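Local coordinates for protein shikimate dehydrogenase (NADP(+)) (Listeria monocytogenes, PDB 3TNL) that probably catalyses the reversible NADPH-linked reduction of 3-dehydroshikimate to shikimate, a step on the way to chorismate and the aromatic amino acids, at residues I152-A162 with D176-N185; R186-E195 with A209-H217. All coordinates share one frame; numbering follows the deposited sequence.

Contact 1 of 2, residues I152-A162 with D176-N185; sequences IIGKKMTICGA and DGVKEISIFN. With NAD (nicotinamide-adenine-dinucleotide), chain H.
The first beta-alpha-beta unit of the Rossmann domain brings strands 156-160 and 180-185 side by side in parallel. The ladder starts at Lys-155 O, which accepts from Glu-180 N and also from Lys-179 N, and ends with Gly-161 N on Phe-184 O. Gly-177, at positive phi in the Schellman motif that ends helix 164-175, offers its O to Gly-154 N. On one face the branched or flexible apolar chains of Met-157, Ile-159, Ile-181 and Ile-183 pack together; Ile-159 CG1 is anti to N (chi1 -175°), which sets CG2 between the backbone N and carbonyl carbon, 4.0 Å from Ile-181 CG2 and also against Ile-183 CG1. On the more polar other face the extended Lys-156 crosses Glu-180, its CD 3.5 Å from Glu-180 OE1, while its ammonium salt-bridges Glu-223 and Glu-226. Thr-158 CG2 meets the Phe-184 ring 3.8 Å from CE2. At the C-terminal ends, in the NAD pocket, Gly-161, with backbone angles that suit a residue lacking CB, opens the glycine-rich turn, and Ala-162 N donates to the adenosine ribose O3B at 2.9 Å. That hydroxyl in turn donates to Asn-185 OD1 at 2.7 Å, while Asn-185 ND2 reaches NAD O2B at 3.2 Å.

Contact 2 of 2, residues R186-E195 with A209-H217; sequences RKDDFYANAE and AQLFDIEDH. With NAD (nicotinamide-adenine-dinucleotide), chain H.
A chi1 of -160° sets the Tyr-191 ring beside the carbonyl carbon of its own residue and lays it on Leu-211, whose first torsion, likewise trans, turns its CD2 methyl onto the ring. Leu-211 CD2 sits over one ring face in a CH-pi contact, 3.7 Å from the Tyr-191 centroid and 21° off the normal. Lys-187 CD covers the opposite face, so the ring is sandwiched between aliphatic groups. The other branch of Leu-211, CD1, lies 3.6 Å from Ala-194 CB, a methyl small enough to let the helix come close, and Glu-195 CG crosses beside CD2. This is the packing of helix 191-204 on edge strand 208-213 in the second beta-alpha-beta unit of the Rossmann sheet, helix residues 191-195 running at 161° to strand residues 209-213. Nearer the cofactor, Ile-214 CG2 touches Arg-186 CA at 3.7 Å, and a water accepts from Lys-187 N and donates to Asp-213 OD2, an oxygen that also takes Glu-215 N in an Asx turn. Arg-186 lays its guanidinium over the adenine, NH2 3.3 Å from NAD C6A, and its NE holds Asp-188 OD2 in a salt bridge at 2.8 Å, with that oxygen in the guanidinium plane. The same carboxylate oxygen accepts from NAD O2B at 2.6 Å, while Asp-188 OD1 caps the following turn by accepting from Phe-190 N at 2.9 Å.

How the contacts relate
Along the chain the two contacts come one after the other, Asn-185 running straight into Arg-186, and their centres are about 14 Å apart. They share one parallel sheet: strand 180-185 lies between 156-160 and the edge strand 208-213, and Ile-183 N probably bonds to Gln-210 O across that second border. Asn-193 ND2, on helix 191-204, probably donates to Ala-162 O, tying the helix of contact 2 to the glycine-rich turn of contact 1. Both contacts reach the adenosine half of NAD at the C-terminal ends of the strands: contact 1 supplies hydrogen-bond partners for the ribose hydroxyls, and contact 2 adds Asp-188 together with the guanidinium over the adenine.

Contact 1 of 2, residues I152-A162 with D176-N185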
loop_
_atom_site.group_PDB
_atom_site.type_symbol
_atom_site.label_atom_id
_atom_site.label_comp_id
_atom_site.label_asym_id
_atom_site.label_seq_id
_atom_site.Cartn_x
_atom_site.Cartn_y
_atom_site.Cartn_z
ATOM N N ILE B 152 2.929 15.144 -36.232
ATOM C CA ILE B 152 4.314 14.934 -36.604
ATOM C C ILE B 152 4.556 13.588 -37.284
ATOM O O ILE B 152 5.695 13.245 -37.616
ATOM C CB ILE B 152 5.286 15.146 -35.389
ATOM C CG1 ILE B 152 5.220 13.976 -34.392
ATOM C CG2 ILE B 152 4.965 16.530 -34.722
ATOM C CD1 ILE B 152 6.378 13.990 -33.336
ATOM N N ILE B 153 3.506 12.791 -37.478
ATOM C CA ILE B 153 3.665 11.483 -38.095
ATOM C C ILE B 153 4.055 11.676 -39.567
ATOM O O ILE B 153 3.502 12.529 -40.255
ATOM C CB ILE B 153 2.360 10.647 -37.957
ATOM C CG1 ILE B 153 1.925 10.569 -36.481
ATOM C CG2 ILE B 153 2.525 9.259 -38.564
ATOM C CD1 ILE B 153 2.967 10.072 -35.521
ATOM N N GLY B 154 5.022 10.899 -40.019
ATOM C CA GLY B 154 5.513 10.965 -41.385
ATOM C C GLY B 154 6.443 12.129 -41.663
ATOM O O GLY B 154 6.772 12.411 -42.803
ATOM N N LYS B 155 6.915 12.771 -40.591
ATOM C CA LYS B 155 7.750 13.953 -40.708
ATOM C C LYS B 155 9.042 13.783 -39.922
ATOM O O LYS B 155 9.347 12.701 -39.465
ATOM C CB LYS B 155 6.952 15.171 -40.251
ATOM C CG LYS B 155 5.651 15.340 -41.027
ATOM C CD LYS B 155 4.798 16.461 -40.540
ATOM C CE LYS B 155 3.467 16.487 -41.255
ATOM N NZ LYS B 155 2.577 17.542 -40.664
ATOM N N LYS B 156 9.801 14.865 -39.802
ATOM C CA LYS B 156 11.104 14.867 -39.158
ATOM C C LYS B 156 11.105 15.607 -37.841
ATOM O O LYS B 156 10.544 16.721 -37.740
ATOM C CB LYS B 156 12.129 15.512 -40.074
ATOM C CG LYS B 156 13.474 15.639 -39.537
ATOM C CD LYS B 156 14.384 16.031 -40.714
ATOM C CE LYS B 156 15.795 16.111 -40.311
ATOM N NZ LYS B 156 16.722 16.146 -41.512
ATOM N N MET B 157 11.680 14.985 -36.824
ATOM C CA MET B 157 11.863 15.607 -35.527
ATOM C C MET B 157 13.338 15.755 -35.279
ATOM O O MET B 157 14.116 14.863 -35.605
ATOM C CB MET B 157 11.259 14.743 -34.396
ATOM C CG MET B 157 11.574 15.252 -32.976
ATOM S SD MET B 157 10.647 14.413 -31.653
ATOM C CE MET B 157 11.265 12.737 -31.850
ATOM N N THR B 158 13.707 16.888 -34.686
ATOM C CA THR B 158 15.046 17.155 -34.192
ATOM C C THR B 158 14.864 17.221 -32.657
ATOM O O THR B 158 14.003 17.906 -32.173
ATOM C CB THR B 158 15.670 18.422 -34.724
ATOM O OG1 THR B 158 15.887 18.242 -36.135
ATOM C CG2 THR B 158 16.995 18.712 -34.073
ATOM N N ILE B 159 15.677 16.488 -31.926
ATOM C CA ILE B 159 15.536 16.425 -30.479
ATOM C C ILE B 159 16.886 16.485 -29.781
ATOM O O ILE B 159 17.874 15.897 -30.245
ATOM C CB ILE B 159 14.733 15.163 -30.099
ATOM C CG1 ILE B 159 14.444 15.112 -28.593
ATOM C CG2 ILE B 159 15.441 13.878 -30.563
ATOM C CD1 ILE B 159 13.494 13.980 -28.197
ATOM N N CYS B 160 16.924 17.215 -28.665
ATOM C CA CYS B 160 18.097 17.325 -27.820
ATOM C C CYS B 160 17.911 16.408 -26.621
ATOM O O CYS B 160 16.929 16.493 -25.905
ATOM C CB CYS B 160 18.282 18.739 -27.261
ATOM S SG CYS B 160 18.496 19.984 -28.527
ATOM N N GLY B 161 18.874 15.518 -26.419
ATOM C CA GLY B 161 18.881 14.636 -25.266
ATOM C C GLY B 161 19.043 13.172 -25.606
ATOM O O GLY B 161 18.795 12.718 -26.725
ATOM N N ALA B 162 19.414 12.426 -24.574
ATOM C CA ALA B 162 19.701 10.978 -24.680
ATOM C C ALA B 162 19.563 10.234 -23.364
ATOM O O ALA B 162 20.091 9.101 -23.225
ATOM C CB ALA B 162 21.066 10.742 -25.286
ATOM N N ASP B 176 5.765 4.929 -33.819
ATOM C CA ASP B 176 4.507 5.551 -34.206
ATOM C C ASP B 176 4.491 6.126 -35.627
ATOM O O ASP B 176 3.483 6.676 -36.061
ATOM C CB ASP B 176 4.158 6.686 -33.239
ATOM C CG ASP B 176 3.801 6.195 -31.840
ATOM O OD1 ASP B 176 3.960 4.984 -31.542
ATOM O OD2 ASP B 176 3.409 7.071 -31.038
ATOM N N GLY B 177 5.604 6.101 -36.325
ATOM C CA GLY B 177 5.603 6.569 -37.705
ATOM C C GLY B 177 6.269 7.884 -38.046
ATOM O O GLY B 177 6.086 8.376 -39.146
ATOM N N VAL B 178 6.999 8.480 -37.105
ATOM C CA VAL B 178 7.803 9.647 -37.447
ATOM C C VAL B 178 8.827 9.142 -38.484
ATOM O O VAL B 178 9.446 8.088 -38.316
ATOM C CB VAL B 178 8.424 10.239 -36.199
ATOM C CG1 VAL B 178 9.520 11.227 -36.546
ATOM C CG2 VAL B 178 7.310 10.866 -35.352
ATOM N N LYS B 179 9.044 9.913 -39.539
ATOM C CA LYS B 179 9.886 9.472 -40.667
ATOM C C LYS B 179 11.384 9.572 -40.433
ATOM O O LYS B 179 12.152 8.721 -40.896
ATOM C CB LYS B 179 9.508 10.265 -41.937
ATOM C CG LYS B 179 10.232 9.862 -43.236
ATOM C CD LYS B 179 9.967 10.877 -44.369
ATOM C CE LYS B 179 10.569 10.385 -45.676
ATOM N NZ LYS B 179 11.999 10.050 -45.517
ATOM N N GLU B 180 11.795 10.623 -39.730
ATOM C CA GLU B 180 13.208 10.867 -39.481
ATOM C C GLU B 180 13.376 11.502 -38.123
ATOM O O GLU B 180 12.546 12.326 -37.734
ATOM C CB GLU B 180 13.727 11.893 -40.500
ATOM C CG GLU B 180 13.487 11.577 -41.963
ATOM C CD GLU B 180 13.953 12.729 -42.859
ATOM O OE1 GLU B 180 13.165 13.703 -43.042
ATOM O OE2 GLU B 180 15.075 12.592 -43.426
ATOM N N ILE B 181 14.429 11.127 -37.434
ATOM C CA ILE B 181 14.762 11.702 -36.136
ATOM C C ILE B 181 16.237 12.047 -36.105
ATOM O O ILE B 181 17.093 11.199 -36.359
ATOM C CB ILE B 181 14.451 10.726 -34.964
ATOM C CG1 ILE B 181 12.944 10.418 -34.943
ATOM C CG2 ILE B 181 14.884 11.321 -33.643
ATOM C CD1 ILE B 181 12.498 9.444 -33.883
ATOM N N SER B 182 16.531 13.308 -35.817
ATOM C CA SER B 182 17.875 13.779 -35.638
ATOM C C SER B 182 18.087 14.136 -34.168
ATOM O O SER B 182 17.440 15.044 -33.646
ATOM C CB SER B 182 18.201 14.957 -36.522
ATOM O OG SER B 182 18.155 14.537 -37.888
ATOM N N ILE B 183 18.997 13.396 -33.535
ATOM C CA ILE B 183 19.309 13.564 -32.112
ATOM C C ILE B 183 20.593 14.352 -31.949
ATOM O O ILE B 183 21.587 14.096 -32.641
ATOM C CB ILE B 183 19.523 12.186 -31.429
ATOM C CG1 ILE B 183 18.325 11.250 -31.698
ATOM C CG2 ILE B 183 19.851 12.343 -29.917
ATOM C CD1 ILE B 183 18.552 9.788 -31.292
ATOM N N PHE B 184 20.567 15.296 -31.006
ATOM C CA PHE B 184 21.734 16.081 -30.631
ATOM C C PHE B 184 21.980 15.898 -29.142
ATOM O O PHE B 184 21.072 16.009 -28.332
ATOM C CB PHE B 184 21.571 17.560 -30.941
ATOM C CG PHE B 184 21.639 17.864 -32.404
ATOM C CD1 PHE B 184 22.762 18.446 -32.938
ATOM C CD2 PHE B 184 20.567 17.564 -33.246
ATOM C CE1 PHE B 184 22.833 18.719 -34.292
ATOM C CE2 PHE B 184 20.626 17.834 -34.594
ATOM C CZ PHE B 184 21.778 18.391 -35.126
ATOM N N ASN B 185 23.212 15.561 -28.785
ATOM C CA ASN B 185 23.560 15.408 -27.394
ATOM C C ASN B 185 25.012 15.820 -27.200
ATOM O O ASN B 185 25.842 15.679 -28.114
ATOM C CB ASN B 185 23.390 13.940 -26.905
ATOM C CG ASN B 185 23.227 13.860 -25.391
ATOM O OD1 ASN B 185 22.122 14.156 -24.885
ATOM N ND2 ASN B 185 24.307 13.509 -24.665
HETATM P PA NAD H . 18.503 11.996 -17.669
HETATM O O1A NAD H . 19.373 12.293 -16.450
HETATM O O2A NAD H . 18.129 10.553 -17.951
HETATM O O5B NAD H . 19.179 12.692 -18.966
HETATM C C5B NAD H . 19.737 14.007 -18.968
HETATM C C4B NAD H . 19.926 14.481 -20.413
HETATM O O4B NAD H . 20.258 15.879 -20.408
HETATM C C3B NAD H . 21.122 13.836 -21.086
HETATM O O3B NAD H . 20.850 13.767 -22.508
HETATM C C2B NAD H . 22.265 14.796 -20.854
HETATM O O2B NAD H . 23.268 14.734 -21.858
HETATM C C1B NAD H . 21.546 16.127 -20.929
HETATM N N9A NAD H . 22.155 17.258 -20.218
HETATM C C8A NAD H . 22.128 17.445 -18.877
HETATM N N7A NAD H . 22.720 18.621 -18.579
HETATM C C5A NAD H . 23.126 19.224 -19.725
HETATM C C6A NAD H . 23.763 20.393 -20.085
HETATM N N6A NAD H . 24.123 21.283 -19.155
HETATM N N1A NAD H . 23.974 20.676 -21.389
HETATM C C2A NAD H . 23.613 19.796 -22.356
HETATM N N3A NAD H . 22.990 18.627 -22.086
HETATM C C4A NAD H . 22.727 18.306 -20.799
HETATM O O3 NAD H . 17.198 12.901 -17.486
HETATM P PN NAD H . 15.696 12.564 -17.952
HETATM O O1N NAD H . 14.983 11.689 -16.950
HETATM O O2N NAD H . 15.694 12.188 -19.434
HETATM O O5D NAD H . 14.945 13.981 -17.788
HETATM C C5D NAD H . 15.351 15.069 -18.609
HETATM C C4D NAD H . 14.278 16.122 -18.414
HETATM O O4D NAD H . 12.997 15.564 -18.755
HETATM C C3D NAD H . 14.180 16.555 -16.960
HETATM O O3D NAD H . 14.137 17.985 -16.917
HETATM C C2D NAD H . 12.876 15.951 -16.467
HETATM O O2D NAD H . 12.278 16.702 -15.386
HETATM C C1D NAD H . 12.045 15.940 -17.744
HETATM N N1N NAD H . 10.953 14.965 -17.804
HETATM C C2N NAD H . 9.694 15.392 -18.014
HETATM C C3N NAD H . 8.640 14.488 -18.096
HETATM C C7N NAD H . 7.233 14.932 -18.332
HETATM O O7N NAD H . 6.359 14.130 -18.004
HETATM N N7N NAD H . 6.985 16.130 -18.904
HETATM C C4N NAD H . 8.903 13.116 -17.952
HETATM C C5N NAD H . 10.214 12.699 -17.740
HETATM C C6N NAD H . 11.234 13.648 -17.663
#

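Contact 2 of 2, residues R186-E195 with A209-H217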
loop_
_atom_site.group_PDB
_atom_site.type_symbol
_atom_site.label_atom_id
_atom_site.label_comp_id
_atom_site.label_asym_id
_atom_site.label_seq_id
_atom_site.Cartn_x
_atom_site.Cartn_y
_atom_site.Cartn_z
ATOM N N ARG B 186 25.332 16.327 -26.015
ATOM C CA ARG B 186 26.731 16.653 -25.713
ATOM C C ARG B 186 27.532 15.364 -25.558
ATOM O O ARG B 186 26.969 14.268 -25.419
ATOM C CB ARG B 186 26.864 17.509 -24.449
ATOM C CG ARG B 186 26.414 16.882 -23.129
ATOM C CD ARG B 186 26.734 17.778 -21.976
ATOM N NE ARG B 186 26.372 17.207 -20.686
ATOM C CZ ARG B 186 26.454 17.892 -19.558
ATOM N NH1 ARG B 186 26.129 17.325 -18.402
ATOM N NH2 ARG B 186 26.828 19.165 -19.605
ATOM N N LYS B 187 28.856 15.497 -25.609
ATOM C CA LYS B 187 29.756 14.382 -25.464
ATOM C C LYS B 187 29.981 14.030 -23.988
ATOM O O LYS B 187 31.078 14.198 -23.431
ATOM C CB LYS B 187 31.067 14.699 -26.167
ATOM C CG LYS B 187 30.961 14.845 -27.647
ATOM C CD LYS B 187 30.341 13.612 -28.243
ATOM C CE LYS B 187 30.798 13.356 -29.651
ATOM N NZ LYS B 187 32.191 12.892 -29.596
ATOM N N ASP B 188 28.934 13.510 -23.377
ATOM C CA ASP B 188 28.958 13.085 -21.969
ATOM C C ASP B 188 28.680 11.570 -21.907
ATOM O O ASP B 188 28.720 10.902 -22.926
ATOM C CB ASP B 188 27.998 13.917 -21.107
ATOM C CG ASP B 188 26.527 13.716 -21.454
ATOM O OD1 ASP B 188 26.183 12.868 -22.310
ATOM O OD2 ASP B 188 25.695 14.446 -20.859
ATOM N N ASP B 189 28.380 11.049 -20.721
ATOM C CA ASP B 189 28.116 9.625 -20.572
ATOM C C ASP B 189 26.854 9.120 -21.254
ATOM O O ASP B 189 26.698 7.907 -21.394
ATOM C CB ASP B 189 28.095 9.254 -19.100
ATOM C CG ASP B 189 29.485 9.342 -18.453
ATOM O OD1 ASP B 189 30.515 9.295 -19.183
ATOM O OD2 ASP B 189 29.534 9.426 -17.214
ATOM N N PHE B 190 25.948 10.017 -21.662
ATOM C CA PHE B 190 24.727 9.619 -22.365
ATOM C C PHE B 190 24.925 9.476 -23.888
ATOM O O PHE B 190 24.033 8.971 -24.577
ATOM C CB PHE B 190 23.588 10.649 -22.125
ATOM C CG PHE B 190 23.128 10.714 -20.690
ATOM C CD1 PHE B 190 22.114 9.877 -20.237
ATOM C CD2 PHE B 190 23.708 11.576 -19.813
ATOM C CE1 PHE B 190 21.684 9.920 -18.924
ATOM C CE2 PHE B 190 23.260 11.654 -18.488
ATOM C CZ PHE B 190 22.269 10.801 -18.048
ATOM N N TYR B 191 26.054 9.947 -24.429
ATOM C CA TYR B 191 26.246 9.923 -25.899
ATOM C C TYR B 191 26.195 8.498 -26.407
ATOM O O TYR B 191 25.601 8.231 -27.459
ATOM C CB TYR B 191 27.553 10.627 -26.334
ATOM C CG TYR B 191 27.598 11.055 -27.790
ATOM C CD1 TYR B 191 28.159 10.236 -28.777
ATOM C CD2 TYR B 191 27.042 12.274 -28.193
ATOM C CE1 TYR B 191 28.189 10.653 -30.122
ATOM C CE2 TYR B 191 27.103 12.690 -29.520
ATOM C CZ TYR B 191 27.644 11.876 -30.475
ATOM O OH TYR B 191 27.661 12.316 -31.802
ATOM N N ALA B 192 26.829 7.584 -25.687
ATOM C CA ALA B 192 26.796 6.167 -26.071
ATOM C C ALA B 192 25.385 5.566 -26.083
ATOM O O ALA B 192 25.066 4.699 -26.898
ATOM C CB ALA B 192 27.730 5.333 -25.195
ATOM N N ASN B 193 24.529 6.024 -25.182
ATOM C CA ASN B 193 23.151 5.573 -25.156
ATOM C C ASN B 193 22.432 6.076 -26.409
ATOM O O ASN B 193 21.631 5.381 -27.010
ATOM C CB ASN B 193 22.406 6.098 -23.933
ATOM C CG ASN B 193 21.020 5.531 -23.843
ATOM O OD1 ASN B 193 20.840 4.299 -23.895
ATOM N ND2 ASN B 193 20.012 6.413 -23.740
ATOM N N ALA B 194 22.703 7.322 -26.798
ATOM C CA ALA B 194 22.079 7.851 -28.012
ATOM C C ALA B 194 22.528 7.026 -29.239
ATOM O O ALA B 194 21.736 6.802 -30.168
ATOM C CB ALA B 194 22.412 9.342 -28.210
ATOM N N GLU B 195 23.788 6.578 -29.241
ATOM C CA GLU B 195 24.301 5.751 -30.365
ATOM C C GLU B 195 23.493 4.439 -30.410
ATOM O O GLU B 195 23.113 3.966 -31.482
ATOM C CB GLU B 195 25.797 5.514 -30.243
ATOM C CG GLU B 195 26.639 6.752 -30.491
ATOM C CD GLU B 195 28.135 6.527 -30.209
ATOM O OE1 GLU B 195 28.462 5.956 -29.156
ATOM O OE2 GLU B 195 28.978 6.967 -31.026
ATOM N N ALA B 209 17.200 7.573 -38.389
ATOM C CA ALA B 209 17.758 8.234 -37.220
ATOM C C ALA B 209 19.240 8.526 -37.397
ATOM O O ALA B 209 19.992 7.754 -38.015
ATOM C CB ALA B 209 17.533 7.358 -35.982
ATOM N N GLN B 210 19.670 9.634 -36.815
ATOM C CA GLN B 210 21.066 10.035 -36.795
ATOM C C GLN B 210 21.344 10.828 -35.531
ATOM O O GLN B 210 20.414 11.392 -34.951
ATOM C CB GLN B 210 21.485 10.787 -38.043
ATOM C CG GLN B 210 20.715 11.956 -38.378
ATOM C CD GLN B 210 20.958 12.429 -39.846
ATOM O OE1 GLN B 210 21.902 12.001 -40.550
ATOM N NE2 GLN B 210 20.122 13.345 -40.271
ATOM N N LEU B 211 22.617 10.812 -35.117
ATOM C CA LEU B 211 23.096 11.494 -33.918
ATOM C C LEU B 211 24.249 12.455 -34.233
ATOM O O LEU B 211 25.139 12.131 -35.021
ATOM C CB LEU B 211 23.593 10.456 -32.911
ATOM C CG LEU B 211 24.267 10.975 -31.641
ATOM C CD1 LEU B 211 23.348 11.777 -30.743
ATOM C CD2 LEU B 211 24.883 9.764 -30.917
ATOM N N PHE B 212 24.206 13.632 -33.622
ATOM C CA PHE B 212 25.241 14.637 -33.728
ATOM C C PHE B 212 25.560 15.255 -32.367
ATOM O O PHE B 212 24.747 15.228 -31.444
ATOM C CB PHE B 212 24.774 15.762 -34.629
ATOM C CG PHE B 212 24.327 15.300 -36.000
ATOM C CD1 PHE B 212 25.248 15.006 -36.972
ATOM C CD2 PHE B 212 22.980 15.180 -36.296
ATOM C CE1 PHE B 212 24.822 14.589 -38.244
ATOM C CE2 PHE B 212 22.561 14.800 -37.572
ATOM C CZ PHE B 212 23.498 14.493 -38.519
ATOM N N ASP B 213 26.729 15.870 -32.267
ATOM C CA ASP B 213 27.133 16.626 -31.078
ATOM C C ASP B 213 26.310 17.919 -31.070
ATOM O O ASP B 213 26.148 18.556 -32.106
ATOM C CB ASP B 213 28.629 16.948 -31.223
ATOM C CG ASP B 213 29.272 17.511 -29.982
ATOM O OD1 ASP B 213 30.507 17.266 -29.852
ATOM O OD2 ASP B 213 28.618 18.130 -29.137
ATOM N N ILE B 214 25.837 18.330 -29.897
ATOM C CA ILE B 214 25.105 19.585 -29.745
ATOM C C ILE B 214 25.995 20.788 -30.133
ATOM O O ILE B 214 25.496 21.878 -30.415
ATOM C CB ILE B 214 24.528 19.740 -28.278
ATOM C CG1 ILE B 214 23.552 20.920 -28.153
ATOM C CG2 ILE B 214 25.668 19.853 -27.243
ATOM C CD1 ILE B 214 22.290 20.802 -29.013
ATOM N N GLU B 215 27.298 20.613 -30.100
ATOM C CA GLU B 215 28.214 21.684 -30.516
ATOM C C GLU B 215 28.273 21.914 -32.029
ATOM O O GLU B 215 28.847 22.913 -32.473
ATOM C CB GLU B 215 29.619 21.414 -29.978
ATOM C CG GLU B 215 29.667 21.522 -28.442
ATOM C CD GLU B 215 29.053 22.850 -27.885
ATOM O OE1 GLU B 215 28.214 22.808 -26.929
ATOM O OE2 GLU B 215 29.379 23.936 -28.425
ATOM N N ASP B 216 27.654 21.020 -32.807
ATOM C CA ASP B 216 27.650 21.120 -34.281
ATOM C C ASP B 216 26.484 21.991 -34.705
ATOM O O ASP B 216 25.426 21.507 -35.159
ATOM C CB ASP B 216 27.589 19.723 -34.880
ATOM C CG ASP B 216 27.828 19.713 -36.375
ATOM O OD1 ASP B 216 27.814 20.779 -37.013
ATOM O OD2 ASP B 216 28.019 18.594 -36.880
ATOM N N HIS B 217 26.683 23.285 -34.551
ATOM C CA HIS B 217 25.657 24.233 -34.809
ATOM C C HIS B 217 25.193 24.270 -36.260
ATOM O O HIS B 217 24.014 24.459 -36.519
ATOM C CB HIS B 217 26.054 25.643 -34.383
ATOM C CG HIS B 217 26.299 25.803 -32.925
ATOM N ND1 HIS B 217 26.814 26.970 -32.396
ATOM C CD2 HIS B 217 26.170 24.938 -31.887
ATOM C CE1 HIS B 217 26.935 26.832 -31.086
ATOM N NE2 HIS B 217 26.577 25.609 -30.752
HETATM P PA NAD H . 18.503 11.996 -17.669
HETATM O O1A NAD H . 19.373 12.293 -16.450
HETATM O O2A NAD H . 18.129 10.553 -17.951
HETATM O O5B NAD H . 19.179 12.692 -18.966
HETATM C C5B NAD H . 19.737 14.007 -18.968
HETATM C C4B NAD H . 19.926 14.481 -20.413
HETATM O O4B NAD H . 20.258 15.879 -20.408
HETATM C C3B NAD H . 21.122 13.836 -21.086
HETATM O O3B NAD H . 20.850 13.767 -22.508
HETATM C C2B NAD H . 22.265 14.796 -20.854
HETATM O O2B NAD H . 23.268 14.734 -21.858
HETATM C C1B NAD H . 21.546 16.127 -20.929
HETATM N N9A NAD H . 22.155 17.258 -20.218
HETATM C C8A NAD H . 22.128 17.445 -18.877
HETATM N N7A NAD H . 22.720 18.621 -18.579
HETATM C C5A NAD H . 23.126 19.224 -19.725
HETATM C C6A NAD H . 23.763 20.393 -20.085
HETATM N N6A NAD H . 24.123 21.283 -19.155
HETATM N N1A NAD H . 23.974 20.676 -21.389
HETATM C C2A NAD H . 23.613 19.796 -22.356
HETATM N N3A NAD H . 22.990 18.627 -22.086
HETATM C C4A NAD H . 22.727 18.306 -20.799
HETATM O O3 NAD H . 17.198 12.901 -17.486
HETATM P PN NAD H . 15.696 12.564 -17.952
HETATM O O1N NAD H . 14.983 11.689 -16.950
HETATM O O2N NAD H . 15.694 12.188 -19.434
HETATM O O5D NAD H . 14.945 13.981 -17.788
HETATM C C5D NAD H . 15.351 15.069 -18.609
HETATM C C4D NAD H . 14.278 16.122 -18.414
HETATM O O4D NAD H . 12.997 15.564 -18.755
HETATM C C3D NAD H . 14.180 16.555 -16.960
HETATM O O3D NAD H . 14.137 17.985 -16.917
HETATM C C2D NAD H . 12.876 15.951 -16.467
HETATM O O2D NAD H . 12.278 16.702 -15.386
HETATM C C1D NAD H . 12.045 15.940 -17.744
HETATM N N1N NAD H . 10.953 14.965 -17.804
HETATM C C2N NAD H . 9.694 15.392 -18.014
HETATM C C3N NAD H . 8.640 14.488 -18.096
HETATM C C7N NAD H . 7.233 14.932 -18.332
HETATM O O7N NAD H . 6.359 14.130 -18.004
HETATM N N7N NAD H . 6.985 16.130 -18.904
HETATM C C4N NAD H . 8.903 13.116 -17.952
HETATM C C5N NAD H . 10.214 12.699 -17.740
HETATM C C6N NAD H . 11.234 13.648 -17.663
HETATM O O HOH W 1 29.477 18.265 -26.558
#